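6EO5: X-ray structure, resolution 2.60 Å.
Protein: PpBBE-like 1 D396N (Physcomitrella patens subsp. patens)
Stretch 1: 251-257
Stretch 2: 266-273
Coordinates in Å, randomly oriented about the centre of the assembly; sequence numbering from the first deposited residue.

Stretch 1 251-257: AEISAAF
Stretch 2 266-273: WLEGTYLG

Two neighbouring strands of one chain, Ile253-Phe257 and Trp266-Tyr271, run antiparallel at 162°, their axes approaching to 4.6 Å. Backbone angles are extended along both strands, from -104/147 at Phe257 to -162/166 at Gly269, the most stretched residue of the ladder. The register pairs Ile253 with Tyr271, Ser254 with Thr270, Ala255 with Gly269, Ala256 with Glu268 and Phe257 with Leu267.

Ser254 and Thr270 exchange hydrogen bonds, Ser254 N to Thr270 O at 3.1 Å and Thr270 N to Ser254 O at 3.0 Å. Ala256 N to Glu268 O (2.8 Å) and Glu268 N to Ala256 O (2.9 Å) repeat the pattern. Beyond the strands, Leu272 N (side chain m, t) reaches Glu252 O at 2.8 Å, nearly straight at 175°, extending the ladder into the loop. Glu252 (-68/-5; m, p) points CB toward the other stretch, 3.8 Å from Tyr271 CE1, but its end leads away.

The non-hydrogen-bonded pairs carry their side chains on one face. At its middle, Gly269 leaves a hollow: the CA atoms of Ala255 and Gly269 lie only 3.9 Å apart, and a CB on Gly269 would sit tightly, 3.2 Å from both Ala255 CB and Ser254 O. The small methyl of Ala255 suits this narrow place, and Leu267 (t, p) brings CD1 to 3.7 Å from Ala255 CB. Farther along, Phe257 (t, chi2 92°) packs CD1 4.3 Å from Leu267 CB, while Trp266 O lies over one face of its ring, 3.3 Å from Phe257 CD1. Toward the other end, Ile253 (m, t) lays CG1 3.6 Å from CD1 of Tyr271 (t, chi2 47°), a branched aliphatic bump against a broad ring.

Ser254, Ala256, Glu268 and Thr270 occupy the reverse face. Glu268 (t, t) extends its chain, whereas Ser254 and Thr270 are both m; Thr270, branched at CB, suits an extended backbone. Trp266 (p, chi2 64°) points CB away, but its end comes nearer. Ser254 OG and Glu268 OE2 find hydrogen bonds elsewhere in the structure.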

ATOM      1  N   ALA A 251       2.333 -19.455  -9.222  1.00 55.15           N
ATOM      2  CA  ALA A 251       1.433 -18.434  -8.699  1.00 52.30           C
ATOM      3  C   ALA A 251       0.870 -18.769  -7.327  1.00 56.31           C
ATOM      4  O   ALA A 251       0.458 -17.847  -6.612  1.00 54.50           O
ATOM      5  CB  ALA A 251       0.277 -18.196  -9.670  1.00 52.20           C
ATOM      6  N   GLU A 252       0.833 -20.051  -6.938  1.00 55.91           N
ATOM      7  CA  GLU A 252       0.299 -20.404  -5.623  1.00 52.61           C
ATOM      8  C   GLU A 252       1.180 -19.923  -4.474  1.00 55.03           C
ATOM      9  O   GLU A 252       0.769 -20.049  -3.317  1.00 57.95           O
ATOM     10  CB  GLU A 252       0.092 -21.920  -5.502  1.00 55.70           C
ATOM     11  CG  GLU A 252      -1.026 -22.498  -6.359  1.00 51.10           C
ATOM     12  CD  GLU A 252      -0.718 -22.455  -7.841  1.00 59.09           C
ATOM     13  OE1 GLU A 252       0.469 -22.585  -8.214  1.00 60.79           O
ATOM     14  OE2 GLU A 252      -1.665 -22.275  -8.633  1.00 64.02           O
ATOM     15  N   ILE A 253       2.354 -19.350  -4.757  1.00 55.69           N
ATOM     16  CA  ILE A 253       3.268 -18.834  -3.743  1.00 54.40           C
ATOM     17  C   ILE A 253       3.455 -17.333  -3.949  1.00 55.39           C
ATOM     18  O   ILE A 253       3.681 -16.872  -5.073  1.00 56.90           O
ATOM     19  CB  ILE A 253       4.626 -19.561  -3.788  1.00 53.48           C
ATOM     20  CG1 ILE A 253       4.497 -20.970  -3.202  1.00 53.81           C
ATOM     21  CG2 ILE A 253       5.698 -18.758  -3.069  1.00 50.72           C
ATOM     22  CD1 ILE A 253       5.809 -21.669  -3.002  1.00 50.74           C
ATOM     23  N   SER A 254       3.362 -16.577  -2.864  1.00 55.03           N
ATOM     24  CA  SER A 254       3.757 -15.176  -2.825  1.00 51.95           C
ATOM     25  C   SER A 254       4.809 -15.036  -1.737  1.00 56.25           C
ATOM     26  O   SER A 254       4.584 -15.462  -0.602  1.00 58.78           O
ATOM     27  CB  SER A 254       2.573 -14.251  -2.529  1.00 49.51           C
ATOM     28  OG  SER A 254       1.666 -14.182  -3.615  1.00 48.41           O
ATOM     29  N   ALA A 255       5.956 -14.459  -2.074  1.00 52.88           N
ATOM     30  CA  ALA A 255       7.058 -14.398  -1.132  1.00 53.25           C
ATOM     31  C   ALA A 255       7.683 -13.019  -1.173  1.00 53.71           C
ATOM     32  O   ALA A 255       7.533 -12.271  -2.141  1.00 57.72           O
ATOM     33  CB  ALA A 255       8.134 -15.457  -1.421  1.00 57.30           C
ATOM     34  N   ALA A 256       8.394 -12.699  -0.101  1.00 52.81           N
ATOM     35  CA  ALA A 256       9.131 -11.456   0.025  1.00 51.71           C
ATOM     36  C   ALA A 256      10.454 -11.766   0.695  1.00 53.41           C
ATOM     37  O   ALA A 256      10.518 -12.615   1.588  1.00 57.06           O
ATOM     38  CB  ALA A 256       8.363 -10.409   0.840  1.00 48.80           C
ATOM     39  N   PHE A 257      11.506 -11.095   0.254  1.00 51.07           N
ATOM     40  CA  PHE A 257      12.816 -11.219   0.869  1.00 52.25           C
ATOM     41  C   PHE A 257      13.106  -9.987   1.734  1.00 55.02           C
ATOM     42  O   PHE A 257      12.675  -8.869   1.425  1.00 51.29           O
ATOM     43  CB  PHE A 257      13.881 -11.401  -0.216  1.00 48.82           C
ATOM     44  CG  PHE A 257      15.215 -11.846   0.300  1.00 54.50           C
ATOM     45  CD1 PHE A 257      15.527 -13.197   0.372  1.00 54.02           C
ATOM     46  CD2 PHE A 257      16.177 -10.911   0.689  1.00 53.64           C
ATOM     47  CE1 PHE A 257      16.769 -13.614   0.837  1.00 51.86           C
ATOM     48  CE2 PHE A 257      17.420 -11.324   1.146  1.00 53.07           C
ATOM     49  CZ  PHE A 257      17.715 -12.677   1.219  1.00 53.70           C
ATOM     50  N   TRP A 266      16.001 -12.789   5.393  1.00 56.55           N
ATOM     51  CA  TRP A 266      15.074 -13.914   5.390  1.00 57.17           C
ATOM     52  C   TRP A 266      14.268 -13.949   4.101  1.00 57.39           C
ATOM     53  O   TRP A 266      14.176 -12.961   3.370  1.00 56.01           O
ATOM     54  CB  TRP A 266      14.135 -13.890   6.608  1.00 54.98           C
ATOM     55  CG  TRP A 266      13.070 -12.800   6.662  1.00 58.52           C
ATOM     56  CD1 TRP A 266      12.017 -12.614   5.798  1.00 59.35           C
ATOM     57  CD2 TRP A 266      12.924 -11.796   7.684  1.00 59.05           C
ATOM     58  NE1 TRP A 266      11.250 -11.542   6.207  1.00 59.11           N
ATOM     59  CE2 TRP A 266      11.783 -11.030   7.363  1.00 57.10           C
ATOM     60  CE3 TRP A 266      13.648 -11.476   8.844  1.00 57.89           C
ATOM     61  CZ2 TRP A 266      11.362  -9.962   8.152  1.00 52.79           C
ATOM     62  CZ3 TRP A 266      13.219 -10.418   9.625  1.00 50.58           C
ATOM     63  CH2 TRP A 266      12.093  -9.675   9.274  1.00 48.51           C
ATOM     64  N   LEU A 267      13.707 -15.122   3.827  1.00 56.89           N
ATOM     65  CA  LEU A 267      12.669 -15.291   2.823  1.00 56.31           C
ATOM     66  C   LEU A 267      11.408 -15.692   3.565  1.00 54.12           C
ATOM     67  O   LEU A 267      11.427 -16.653   4.335  1.00 57.49           O
ATOM     68  CB  LEU A 267      13.044 -16.353   1.790  1.00 55.16           C
ATOM     69  CG  LEU A 267      11.949 -16.677   0.777  1.00 51.63           C
ATOM     70  CD1 LEU A 267      11.585 -15.442  -0.032  1.00 48.67           C
ATOM     71  CD2 LEU A 267      12.371 -17.811  -0.136  1.00 47.96           C
ATOM     72  N   GLU A 268      10.332 -14.940   3.370  1.00 53.70           N
ATOM     73  CA  GLU A 268       9.046 -15.253   3.973  1.00 55.82           C
ATOM     74  C   GLU A 268       7.991 -15.396   2.883  1.00 56.70           C
ATOM     75  O   GLU A 268       8.006 -14.653   1.898  1.00 57.40           O
ATOM     76  CB  GLU A 268       8.629 -14.184   4.982  1.00 55.75           C
ATOM     77  CG  GLU A 268       7.345 -14.546   5.702  1.00 60.41           C
ATOM     78  CD  GLU A 268       6.909 -13.522   6.727  1.00 65.01           C
ATOM     79  OE1 GLU A 268       7.503 -12.415   6.752  1.00 67.98           O
ATOM     80  OE2 GLU A 268       5.965 -13.836   7.504  1.00 66.10           O
ATOM     81  N   GLY A 269       7.074 -16.352   3.051  1.00 52.97           N
ATOM     82  CA  GLY A 269       6.101 -16.577   1.997  1.00 53.15           C
ATOM     83  C   GLY A 269       4.885 -17.360   2.439  1.00 55.20           C
ATOM     84  O   GLY A 269       4.855 -17.984   3.499  1.00 55.36           O
ATOM     85  N   THR A 270       3.872 -17.320   1.579  1.00 56.03           N
ATOM     86  CA  THR A 270       2.625 -18.033   1.784  1.00 55.81           C
ATOM     87  C   THR A 270       2.341 -18.895   0.565  1.00 56.31           C
ATOM     88  O   THR A 270       2.389 -18.407  -0.571  1.00 56.18           O
ATOM     89  CB  THR A 270       1.472 -17.057   2.031  1.00 59.26           C
ATOM     90  OG1 THR A 270       1.739 -16.302   3.224  1.00 57.39           O
ATOM     91  CG2 THR A 270       0.147 -17.818   2.170  1.00 53.36           C
ATOM     92  N   TYR A 271       2.050 -20.175   0.810  1.00 58.45           N
ATOM     93  CA  TYR A 271       1.745 -21.158  -0.227  1.00 53.70           C
ATOM     94  C   TYR A 271       0.279 -21.553  -0.116  1.00 55.53           C
ATOM     95  O   TYR A 271      -0.166 -22.023   0.941  1.00 56.32           O
ATOM     96  CB  TYR A 271       2.649 -22.382  -0.095  1.00 54.44           C
ATOM     97  CG  TYR A 271       2.252 -23.548  -0.960  1.00 57.00           C
ATOM     98  CD1 TYR A 271       1.936 -23.369  -2.301  1.00 57.75           C
ATOM     99  CD2 TYR A 271       2.211 -24.842  -0.439  1.00 61.25           C
ATOM    100  CE1 TYR A 271       1.569 -24.445  -3.101  1.00 59.11           C
ATOM    101  CE2 TYR A 271       1.848 -25.933  -1.231  1.00 60.19           C
ATOM    102  CZ  TYR A 271       1.532 -25.729  -2.560  1.00 61.77           C
ATOM    103  OH  TYR A 271       1.176 -26.806  -3.343  1.00 55.18           O
ATOM    104  N   LEU A 272      -0.471 -21.343  -1.197  1.00 54.76           N
ATOM    105  CA  LEU A 272      -1.884 -21.723  -1.258  1.00 60.11           C
ATOM    106  C   LEU A 272      -2.003 -23.222  -1.557  1.00 59.74           C
ATOM    107  O   LEU A 272      -2.364 -23.656  -2.655  1.00 61.76           O
ATOM    108  CB  LEU A 272      -2.610 -20.885  -2.300  1.00 53.66           C
ATOM    109  CG  LEU A 272      -2.622 -19.387  -2.029  1.00 53.58           C
ATOM    110  CD1 LEU A 272      -3.207 -18.655  -3.217  1.00 53.25           C
ATOM    111  CD2 LEU A 272      -3.413 -19.088  -0.781  1.00 50.25           C
ATOM    112  N   GLY A 273      -1.707 -24.020  -0.540  1.00 55.56           N
ATOM    113  CA  GLY A 273      -1.593 -25.451  -0.730  1.00 55.08           C
ATOM    114  C   GLY A 273      -1.226 -26.120   0.575  1.00 61.12           C
ATOM    115  O   GLY A 273      -1.033 -25.466   1.605  1.00 60.70           O
TER